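Local coordinates for protein carbohydrate kinase, FGGY (Novosphingobium aromaticivorans, PDB 3H6E) that probably transfers phosphate to a sugar or related substrate, as carbohydrate kinases of the FGGY family do, at residues 401-409 against 443-451; 94-105 against 125-136. One frame throughout, in Å; residues are numbered along the deposited sequence.

Contact 1 of 2, residues 401-409 against 443-451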
loop_
_atom_site.group_PDB
_atom_site.type_symbol
_atom_site.label_atom_id
_atom_site.label_comp_id
_atom_site.label_asym_id
_atom_site.label_seq_id
_atom_site.Cartn_x
_atom_site.Cartn_y
_atom_site.Cartn_z
ATOM N N ASP A 401 -19.883 -6.185 -8.030
ATOM C CA ASP A 401 -20.150 -7.417 -8.776
ATOM C C ASP A 401 -19.768 -7.374 -10.255
ATOM O O ASP A 401 -19.211 -8.332 -10.784
ATOM C CB ASP A 401 -21.618 -7.832 -8.626
ATOM C CG ASP A 401 -21.823 -8.850 -7.522
ATOM O OD1 ASP A 401 -21.250 -9.955 -7.627
ATOM O OD2 ASP A 401 -22.560 -8.554 -6.557
ATOM N N VAL A 402 -20.078 -6.275 -10.928
ATOM C CA VAL A 402 -19.773 -6.168 -12.348
ATOM C C VAL A 402 -18.265 -6.163 -12.574
ATOM O O VAL A 402 -17.771 -6.761 -13.531
ATOM C CB VAL A 402 -20.391 -4.906 -12.971
ATOM C CG1 VAL A 402 -20.131 -4.877 -14.465
ATOM C CG2 VAL A 402 -21.893 -4.849 -12.677
ATOM N N PHE A 403 -17.536 -5.496 -11.685
ATOM C CA PHE A 403 -16.083 -5.416 -11.799
ATOM C C PHE A 403 -15.409 -6.771 -11.597
ATOM O O PHE A 403 -14.724 -7.268 -12.492
ATOM C CB PHE A 403 -15.509 -4.396 -10.809
ATOM C CG PHE A 403 -14.010 -4.422 -10.719
ATOM C CD1 PHE A 403 -13.231 -4.003 -11.784
ATOM C CD2 PHE A 403 -13.376 -4.869 -9.568
ATOM C CE1 PHE A 403 -11.848 -4.031 -11.705
ATOM C CE2 PHE A 403 -11.993 -4.896 -9.483
ATOM C CZ PHE A 403 -11.231 -4.477 -10.554
ATOM N N VAL A 404 -15.616 -7.369 -10.438
ATOM C CA VAL A 404 -14.974 -8.624 -10.063
ATOM C C VAL A 404 -15.328 -9.738 -11.043
ATOM O O VAL A 404 -14.431 -10.496 -11.471
ATOM C CB VAL A 404 -15.373 -9.059 -8.641
ATOM C CG1 VAL A 404 -14.791 -10.428 -8.320
ATOM C CG2 VAL A 404 -14.919 -8.026 -7.621
ATOM N N ARG A 405 -16.595 -9.894 -11.377
ATOM C CA ARG A 405 -17.032 -10.958 -12.281
ATOM C C ARG A 405 -16.521 -10.755 -13.710
ATOM O O ARG A 405 -16.243 -11.721 -14.418
ATOM C CB ARG A 405 -18.556 -11.100 -12.264
ATOM C CG ARG A 405 -19.111 -11.516 -10.911
ATOM C CD ARG A 405 -20.592 -11.835 -10.983
ATOM N NE ARG A 405 -20.839 -13.109 -11.648
ATOM C CZ ARG A 405 -22.047 -13.634 -11.827
ATOM N NH1 ARG A 405 -23.122 -12.990 -11.392
ATOM N NH2 ARG A 405 -22.180 -14.803 -12.442
ATOM N N ALA A 406 -16.402 -9.501 -14.130
ATOM C CA ALA A 406 -15.815 -9.200 -15.427
ATOM C C ALA A 406 -14.354 -9.626 -15.412
ATOM O O ALA A 406 -13.817 -10.092 -16.415
ATOM C CB ALA A 406 -15.939 -7.719 -15.740
ATOM N N LEU A 407 -13.716 -9.464 -14.259
ATOM C CA LEU A 407 -12.326 -9.863 -14.101
ATOM C C LEU A 407 -12.201 -11.379 -14.209
ATOM O O LEU A 407 -11.324 -11.896 -14.899
ATOM C CB LEU A 407 -11.779 -9.375 -12.758
ATOM C CG LEU A 407 -10.255 -9.333 -12.671
ATOM C CD1 LEU A 407 -9.693 -8.472 -13.797
ATOM C CD2 LEU A 407 -9.796 -8.835 -11.308
ATOM N N ALA A 408 -13.093 -12.088 -13.529
ATOM C CA ALA A 408 -13.119 -13.545 -13.600
ATOM C C ALA A 408 -13.244 -14.037 -15.045
ATOM O O ALA A 408 -12.569 -14.989 -15.447
ATOM C CB ALA A 408 -14.249 -14.089 -12.756
ATOM N N SER A 409 -14.100 -13.374 -15.821
ATOM C CA SER A 409 -14.324 -13.739 -17.219
ATOM C C SER A 409 -13.080 -13.512 -18.064
ATOM O O SER A 409 -12.721 -14.344 -18.898
ATOM C CB SER A 409 -15.495 -12.944 -17.802
ATOM O OG SER A 409 -16.690 -13.178 -17.076
ATOM N N LEU A 443 -11.951 -17.282 1.380
ATOM C CA LEU A 443 -12.024 -16.761 0.024
ATOM C C LEU A 443 -13.095 -17.499 -0.766
ATOM O O LEU A 443 -13.174 -18.728 -0.731
ATOM C CB LEU A 443 -10.671 -16.870 -0.679
ATOM C CG LEU A 443 -9.543 -16.054 -0.048
ATOM C CD1 LEU A 443 -8.285 -16.140 -0.898
ATOM C CD2 LEU A 443 -9.978 -14.604 0.146
ATOM N N VAL A 444 -13.926 -16.736 -1.464
ATOM C CA VAL A 444 -14.937 -17.292 -2.343
ATOM C C VAL A 444 -14.517 -16.985 -3.768
ATOM O O VAL A 444 -14.247 -15.832 -4.096
ATOM C CB VAL A 444 -16.319 -16.643 -2.092
ATOM C CG1 VAL A 444 -17.401 -17.359 -2.895
ATOM C CG2 VAL A 444 -16.654 -16.635 -0.602
ATOM N N ARG A 445 -14.448 -18.003 -4.621
ATOM C CA ARG A 445 -14.071 -17.747 -6.002
ATOM C C ARG A 445 -15.186 -17.028 -6.748
ATOM O O ARG A 445 -16.369 -17.258 -6.498
ATOM C CB ARG A 445 -13.676 -19.025 -6.740
ATOM C CG ARG A 445 -13.065 -18.730 -8.103
ATOM C CD ARG A 445 -12.604 -19.979 -8.813
ATOM N NE ARG A 445 -12.047 -19.665 -10.126
ATOM C CZ ARG A 445 -11.653 -20.576 -11.007
ATOM N NH1 ARG A 445 -11.755 -21.868 -10.722
ATOM N NH2 ARG A 445 -11.157 -20.195 -12.174
ATOM N N ILE A 446 -14.794 -16.151 -7.663
ATOM C CA ILE A 446 -15.753 -15.364 -8.417
ATOM C C ILE A 446 -16.108 -16.045 -9.731
ATOM O O ILE A 446 -15.231 -16.472 -10.480
ATOM C CB ILE A 446 -15.215 -13.947 -8.703
ATOM C CG1 ILE A 446 -14.912 -13.224 -7.392
ATOM C CG2 ILE A 446 -16.212 -13.155 -9.535
ATOM C CD1 ILE A 446 -16.088 -13.193 -6.433
ATOM N N GLU A 447 -17.405 -16.146 -9.997
ATOM C CA GLU A 447 -17.892 -16.698 -11.249
ATOM C C GLU A 447 -17.790 -15.636 -12.333
ATOM O O GLU A 447 -18.076 -14.465 -12.083
ATOM C CB GLU A 447 -19.355 -17.116 -11.103
ATOM C CG GLU A 447 -19.650 -17.996 -9.897
ATOM C CD GLU A 447 -19.559 -19.477 -10.214
ATOM O OE1 GLU A 447 -18.524 -19.908 -10.771
ATOM O OE2 GLU A 447 -20.528 -20.208 -9.901
ATOM N N PRO A 448 -17.379 -16.038 -13.544
ATOM C CA PRO A 448 -17.423 -15.108 -14.676
ATOM C C PRO A 448 -18.839 -14.578 -14.891
ATOM O O PRO A 448 -19.794 -15.159 -14.375
ATOM C CB PRO A 448 -17.009 -15.987 -15.860
ATOM C CG PRO A 448 -16.190 -17.067 -15.256
ATOM C CD PRO A 448 -16.802 -17.338 -13.914
ATOM N N LEU A 449 -18.968 -13.488 -15.640
ATOM C CA LEU A 449 -20.275 -12.918 -15.944
ATOM C C LEU A 449 -21.115 -13.901 -16.751
ATOM O O LEU A 449 -20.637 -14.474 -17.732
ATOM C CB LEU A 449 -20.123 -11.611 -16.724
ATOM C CG LEU A 449 -19.531 -10.408 -15.988
ATOM C CD1 LEU A 449 -19.140 -9.329 -16.981
ATOM C CD2 LEU A 449 -20.508 -9.864 -14.950
ATOM N N ASP A 450 -22.364 -14.085 -16.334
ATOM C CA ASP A 450 -23.295 -14.984 -17.016
ATOM C C ASP A 450 -23.413 -14.666 -18.508
ATOM O O ASP A 450 -23.402 -13.502 -18.914
ATOM C CB ASP A 450 -24.679 -14.923 -16.345
ATOM C CG ASP A 450 -25.658 -15.963 -16.895
ATOM O OD1 ASP A 450 -25.405 -16.530 -17.981
ATOM O OD2 ASP A 450 -26.690 -16.213 -16.235
ATOM N N THR A 451 -23.519 -15.715 -19.319
ATOM C CA THR A 451 -23.741 -15.565 -20.750
ATOM C C THR A 451 -25.201 -15.837 -21.101
ATOM O O THR A 451 -25.790 -15.149 -21.936
ATOM C CB THR A 451 -22.843 -16.516 -21.557
ATOM O OG1 THR A 451 -21.569 -16.632 -20.908
ATOM C CG2 THR A 451 -22.649 -15.990 -22.974
#
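Arg405, Leu449 and Ile446 carry this contact, in which helix 401-410 of the C-terminal, actin-like FGGY kinase domain packs against the extended chain 446-450 that follows edge strand 443-445. Arg405 reaches across the loop, its chain bent at chi3 (74°), which sets the guanidinium beside two successive carbonyls. Arg405 NE donates to Glu447 O at 3.1 Å in a nearly straight bond lying in the guanidinium plane, although the nitrogen sits above the plane of that carbonyl. Arg405 NH2 takes Pro448 O, also at 3.1 Å, with a more bent geometry (140° at the hydrogen). Arginine suits this place because its aliphatic stem packs while its head supplies donors to a loop that has left the sheet: CG of Arg405 lies 3.6 Å from CG2 of Ile446, and CB of Arg405 is 3.5 Å from CD2 of Leu449. With a leucine in its place both donors go, and the carbonyls of Glu447 and Pro448 would probably lose these mates, leaving the loop less firmly fixed to the helix. Leu449 uses its two methyls differently, CD2 facing Arg405 and CD1 packing on CB of Ala406 at 3.8 Å; the small alanine lets the leucine come close to the helix backbone. Ile446, whose backbone pairs with Val416 of the neighbouring strand 415-419, turns its branched side chain toward the helix and meets CB of Ala408 through CG2. Beyond it, Ser409 OG works as a relay, accepting from Leu449 N at 2.7 Å and donating to Arg405 O at 3.1 Å. That carbonyl oxygen is gripped from opposite faces of its plane by Ser409 OG and by the helical Ser409 N.

Contact 2 of 2, residues 94-105 against 125-136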
loop_
_atom_site.group_PDB
_atom_site.type_symbol
_atom_site.label_atom_id
_atom_site.label_comp_id
_atom_site.label_asym_id
_atom_site.label_seq_id
_atom_site.Cartn_x
_atom_site.Cartn_y
_atom_site.Cartn_z
ATOM N N LEU A 94 8.947 14.953 7.921
ATOM C CA LEU A 94 8.166 15.708 6.956
ATOM C C LEU A 94 6.919 14.933 6.555
ATOM O O LEU A 94 6.945 13.707 6.463
ATOM C CB LEU A 94 9.005 16.001 5.709
ATOM C CG LEU A 94 10.126 17.037 5.796
ATOM C CD1 LEU A 94 10.988 16.824 7.030
ATOM C CD2 LEU A 94 10.979 17.004 4.530
ATOM N N ASP A 95 5.827 15.657 6.332
ATOM C CA ASP A 95 4.634 15.091 5.722
ATOM C C ASP A 95 4.977 14.857 4.257
ATOM O O ASP A 95 5.444 15.772 3.585
ATOM C CB ASP A 95 3.473 16.082 5.846
ATOM C CG ASP A 95 2.143 15.494 5.408
ATOM O OD1 ASP A 95 2.050 14.982 4.272
ATOM O OD2 ASP A 95 1.179 15.560 6.203
ATOM N N TYR A 96 4.774 13.643 3.755
ATOM C CA TYR A 96 5.174 13.366 2.377
ATOM C C TYR A 96 4.361 14.173 1.368
ATOM O O TYR A 96 4.743 14.295 0.206
ATOM C CB TYR A 96 5.195 11.863 2.049
ATOM C CG TYR A 96 3.854 11.150 1.987
ATOM C CD1 TYR A 96 2.883 11.520 1.064
ATOM C CD2 TYR A 96 3.589 10.065 2.816
ATOM C CE1 TYR A 96 1.667 10.853 0.997
ATOM C CE2 TYR A 96 2.381 9.393 2.755
ATOM C CZ TYR A 96 1.424 9.789 1.843
ATOM O OH TYR A 96 0.221 9.116 1.784
ATOM N N GLU A 97 3.253 14.744 1.826
ATOM C CA GLU A 97 2.445 15.607 0.973
ATOM C C GLU A 97 2.970 17.039 0.966
ATOM O O GLU A 97 2.509 17.870 0.182
ATOM C CB GLU A 97 0.971 15.579 1.386
ATOM C CG GLU A 97 0.316 14.217 1.232
ATOM C CD GLU A 97 -1.171 14.313 0.943
ATOM O OE1 GLU A 97 -1.966 13.722 1.706
ATOM O OE2 GLU A 97 -1.543 14.976 -0.050
ATOM N N GLN A 98 3.935 17.328 1.837
ATOM C CA GLN A 98 4.567 18.644 1.849
ATOM C C GLN A 98 5.303 18.901 0.544
ATOM O O GLN A 98 6.092 18.073 0.087
ATOM C CB GLN A 98 5.534 18.799 3.025
ATOM C CG GLN A 98 6.501 19.980 2.876
ATOM C CD GLN A 98 5.792 21.326 2.785
ATOM O OE1 GLN A 98 4.761 21.545 3.421
ATOM N NE2 GLN A 98 6.350 22.236 1.993
ATOM N N SER A 99 5.036 20.057 -0.047
ATOM C CA SER A 99 5.680 20.463 -1.285
ATOM C C SER A 99 7.192 20.578 -1.112
ATOM O O SER A 99 7.687 20.863 -0.023
ATOM C CB SER A 99 5.109 21.801 -1.751
ATOM O OG SER A 99 5.698 22.204 -2.969
ATOM N N ILE A 100 7.922 20.348 -2.196
ATOM C CA ILE A 100 9.362 20.553 -2.197
ATOM C C ILE A 100 9.697 21.594 -3.260
ATOM O O ILE A 100 9.176 21.533 -4.373
ATOM C CB ILE A 100 10.133 19.236 -2.458
ATOM C CG1 ILE A 100 9.731 18.170 -1.428
ATOM C CG2 ILE A 100 11.634 19.478 -2.426
ATOM C CD1 ILE A 100 10.696 16.998 -1.316
ATOM N N PRO A 101 10.548 22.567 -2.911
ATOM C CA PRO A 101 10.916 23.648 -3.831
ATOM C C PRO A 101 11.388 23.147 -5.192
ATOM O O PRO A 101 12.149 22.184 -5.287
ATOM C CB PRO A 101 12.051 24.359 -3.094
ATOM C CG PRO A 101 11.736 24.144 -1.659
ATOM C CD PRO A 101 11.148 22.752 -1.578
ATOM N N GLU A 102 10.922 23.826 -6.233
ATOM C CA GLU A 102 11.206 23.486 -7.622
ATOM C C GLU A 102 12.685 23.224 -7.892
ATOM O O GLU A 102 13.061 22.144 -8.345
ATOM C CB GLU A 102 10.707 24.620 -8.521
ATOM C CG GLU A 102 10.332 24.210 -9.932
ATOM C CD GLU A 102 9.391 25.212 -10.585
ATOM O OE1 GLU A 102 8.846 26.074 -9.857
ATOM O OE2 GLU A 102 9.194 25.135 -11.820
ATOM N N ALA A 103 13.521 24.220 -7.619
ATOM C CA ALA A 103 14.945 24.127 -7.921
ATOM C C ALA A 103 15.605 22.978 -7.169
ATOM O O ALA A 103 16.504 22.319 -7.694
ATOM C CB ALA A 103 15.650 25.451 -7.610
ATOM N N VAL A 104 15.161 22.745 -5.936
ATOM C CA VAL A 104 15.726 21.683 -5.110
ATOM C C VAL A 104 15.365 20.314 -5.668
ATOM O O VAL A 104 16.181 19.396 -5.651
ATOM C CB VAL A 104 15.267 21.789 -3.637
ATOM C CG1 VAL A 104 15.668 20.535 -2.853
ATOM C CG2 VAL A 104 15.846 23.034 -2.987
HETATM N N MSE A 105 14.146 20.189 -6.178
HETATM C CA MSE A 105 13.662 18.920 -6.718
HETATM C C MSE A 105 14.320 18.545 -8.045
HETATM O O MSE A 105 14.723 17.399 -8.242
HETATM C CB MSE A 105 12.141 18.939 -6.885
HETATM C CG MSE A 105 11.577 17.636 -7.443
HETATM SE SE MSE A 105 11.636 16.148 -6.163
HETATM C CE MSE A 105 9.999 16.557 -5.178
ATOM N N ASP A 125 6.485 15.805 -4.545
ATOM C CA ASP A 125 6.609 16.126 -3.129
ATOM C C ASP A 125 7.540 15.156 -2.398
ATOM O O ASP A 125 8.686 14.952 -2.808
ATOM C CB ASP A 125 5.221 16.160 -2.489
ATOM C CG ASP A 125 4.212 16.923 -3.335
ATOM O OD1 ASP A 125 3.238 16.304 -3.805
ATOM O OD2 ASP A 125 4.403 18.140 -3.549
ATOM N N GLY A 126 7.044 14.559 -1.318
ATOM C CA GLY A 126 7.860 13.691 -0.489
ATOM C C GLY A 126 7.626 12.204 -0.684
ATOM O O GLY A 126 8.125 11.392 0.096
ATOM N N LEU A 127 6.879 11.843 -1.727
ATOM C CA LEU A 127 6.557 10.439 -1.991
ATOM C C LEU A 127 7.801 9.566 -2.148
ATOM O O LEU A 127 7.796 8.392 -1.781
ATOM C CB LEU A 127 5.634 10.308 -3.206
ATOM C CG LEU A 127 4.185 10.744 -2.958
ATOM C CD1 LEU A 127 3.399 10.798 -4.254
ATOM C CD2 LEU A 127 3.497 9.828 -1.949
ATOM N N ASN A 128 8.859 10.145 -2.705
ATOM C CA ASN A 128 10.177 9.527 -2.672
ATOM C C ASN A 128 10.915 10.010 -1.431
ATOM O O ASN A 128 11.103 11.212 -1.246
ATOM C CB ASN A 128 10.983 9.897 -3.919
ATOM C CG ASN A 128 10.429 9.273 -5.186
ATOM O OD1 ASN A 128 10.137 8.078 -5.226
ATOM N ND2 ASN A 128 10.296 10.078 -6.233
ATOM N N ILE A 129 11.333 9.088 -0.572
ATOM C CA ILE A 129 12.056 9.488 0.630
ATOM C C ILE A 129 13.348 10.236 0.276
ATOM O O ILE A 129 13.726 11.198 0.950
ATOM C CB ILE A 129 12.336 8.294 1.557
ATOM C CG1 ILE A 129 11.069 7.939 2.347
ATOM C CG2 ILE A 129 13.476 8.616 2.509
ATOM C CD1 ILE A 129 11.129 6.591 3.058
ATOM N N GLY A 130 14.004 9.804 -0.796
ATOM C CA GLY A 130 15.206 10.465 -1.277
ATOM C C GLY A 130 15.032 11.964 -1.458
ATOM O O GLY A 130 15.909 12.748 -1.091
ATOM N N SER A 131 13.898 12.367 -2.022
ATOM C CA SER A 131 13.598 13.785 -2.207
ATOM C C SER A 131 13.615 14.544 -0.886
ATOM O O SER A 131 14.137 15.654 -0.804
ATOM C CB SER A 131 12.241 13.964 -2.888
ATOM O OG SER A 131 12.217 13.325 -4.150
ATOM N N GLN A 132 13.033 13.943 0.148
ATOM C CA GLN A 132 13.026 14.546 1.475
ATOM C C GLN A 132 14.451 14.693 1.994
ATOM O O GLN A 132 14.856 15.773 2.416
ATOM C CB GLN A 132 12.217 13.691 2.449
ATOM C CG GLN A 132 10.780 13.463 2.050
ATOM C CD GLN A 132 9.989 12.794 3.149
ATOM O OE1 GLN A 132 9.111 11.974 2.887
ATOM N NE2 GLN A 132 10.305 13.135 4.391
ATOM N N LEU A 133 15.196 13.592 1.965
ATOM C CA LEU A 133 16.599 13.578 2.364
ATOM C C LEU A 133 17.390 14.645 1.620
ATOM O O LEU A 133 18.116 15.426 2.232
ATOM C CB LEU A 133 17.214 12.197 2.115
ATOM C CG LEU A 133 17.260 11.229 3.301
ATOM C CD1 LEU A 133 16.201 11.564 4.333
ATOM C CD2 LEU A 133 17.147 9.775 2.842
ATOM N N TRP A 134 17.241 14.675 0.298
ATOM C CA TRP A 134 17.933 15.657 -0.532
ATOM C C TRP A 134 17.715 17.063 0.009
ATOM O O TRP A 134 18.666 17.803 0.258
ATOM C CB TRP A 134 17.429 15.578 -1.972
ATOM C CG TRP A 134 18.155 16.480 -2.919
ATOM C CD1 TRP A 134 17.778 17.734 -3.314
ATOM C CD2 TRP A 134 19.384 16.198 -3.599
ATOM N NE1 TRP A 134 18.695 18.247 -4.193
ATOM C CE2 TRP A 134 19.694 17.326 -4.384
ATOM C CE3 TRP A 134 20.255 15.104 -3.618
ATOM C CZ2 TRP A 134 20.838 17.390 -5.183
ATOM C CZ3 TRP A 134 21.386 15.168 -4.413
ATOM C CH2 TRP A 134 21.668 16.302 -5.185
ATOM N N TRP A 135 16.449 17.419 0.186
ATOM C CA TRP A 135 16.074 18.727 0.702
ATOM C C TRP A 135 16.631 18.930 2.102
ATOM O O TRP A 135 17.336 19.902 2.363
ATOM C CB TRP A 135 14.553 18.869 0.707
ATOM C CG TRP A 135 14.073 20.262 0.921
ATOM C CD1 TRP A 135 14.757 21.417 0.666
ATOM C CD2 TRP A 135 12.783 20.657 1.401
ATOM N NE1 TRP A 135 13.979 22.505 0.975
ATOM C CE2 TRP A 135 12.760 22.066 1.425
ATOM C CE3 TRP A 135 11.647 19.956 1.819
ATOM C CZ2 TRP A 135 11.648 22.788 1.853
ATOM C CZ3 TRP A 135 10.544 20.674 2.243
ATOM C CH2 TRP A 135 10.553 22.076 2.257
ATOM N N LEU A 136 16.321 18.000 2.999
ATOM C CA LEU A 136 16.801 18.069 4.376
ATOM C C LEU A 136 18.307 18.327 4.475
ATOM O O LEU A 136 18.767 18.990 5.401
ATOM C CB LEU A 136 16.428 16.795 5.138
ATOM C CG LEU A 136 14.963 16.706 5.567
ATOM C CD1 LEU A 136 14.646 15.331 6.127
ATOM C CD2 LEU A 136 14.642 17.791 6.585
#
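Pro101 lies across the Trp135 indole at about a right angle, its CD 3.7 Å from the centroid of the six-membered ring and 24° off the normal, a CH-pi contact that joins the start of helix 102-109 to helix 129-139 in the N-terminal part of this FGGY kinase. Ile100 CG2 lies obliquely on the same side of the ring, while Gln98 CG approaches the ring edge; the loop 98-101 thus borders one side and an edge of the indole. Trp135 CG stands anti to the backbone N (chi1 -167°), carrying the broad ring out from its helix to meet this loop; a flat, large side chain fits the place because it gives the rigid proline a surface to lie on. Val104 works between two indoles: its CG1 meets CD1 of Trp134 at 3.5 Å, in the plane of that ring and at its edge, and CD1 of Trp135 at 3.7 Å. Farther along, Leu94 and Leu136 reach tip to tip, CD1 of Leu94 being 3.8 Å from CD2 of Leu136. Ile100 sends CD1 inward against CB of Ser131, and the selenium of Met105, a selenomethionine in this crystal, lies 3.5 Å from Ser131 OG; serine is small enough to admit both.

At the other end one backbone bond joins side-chain packing. Gly126 N donates to Tyr96 O at 2.8 Å, and a CB at Gly126 would run into CA of Tyr96, consistent with a residue that has no side chain. Asp125 CB sits against the carbonyls of Tyr96 and Gln98. CD2 of Leu127 packs obliquely on the Tyr96 ring at CD1 (3.5 Å), and that ring also makes a cation-pi contact with Lys15. Close fit of apolar groups and aromatic surface thus provides most of the attachment, with the Gly126 bond tying down the turn formed by Asp95 to Gln98.

How the contacts relate
The two contacts sit on opposite sides of the chain's centre, their centres 42 Å apart and about 22 Å between nearest atoms, and they share no helix or strand. Both are partly buried, each mixing buried residues with exposed ones (four buried of eleven touching in contact 1, six of seventeen in contact 2). Contact 1 lies at the edge of the C-terminal domain's sheet, where extended chain leaves the last strand and is fastened to a helix by polar side chains meeting carbonyl and amide groups as well as by apolar packing. Contact 2 joins a loop and helix start to another helix, and covers more surface, 883 against 509 Å², with polar bonds playing a smaller part.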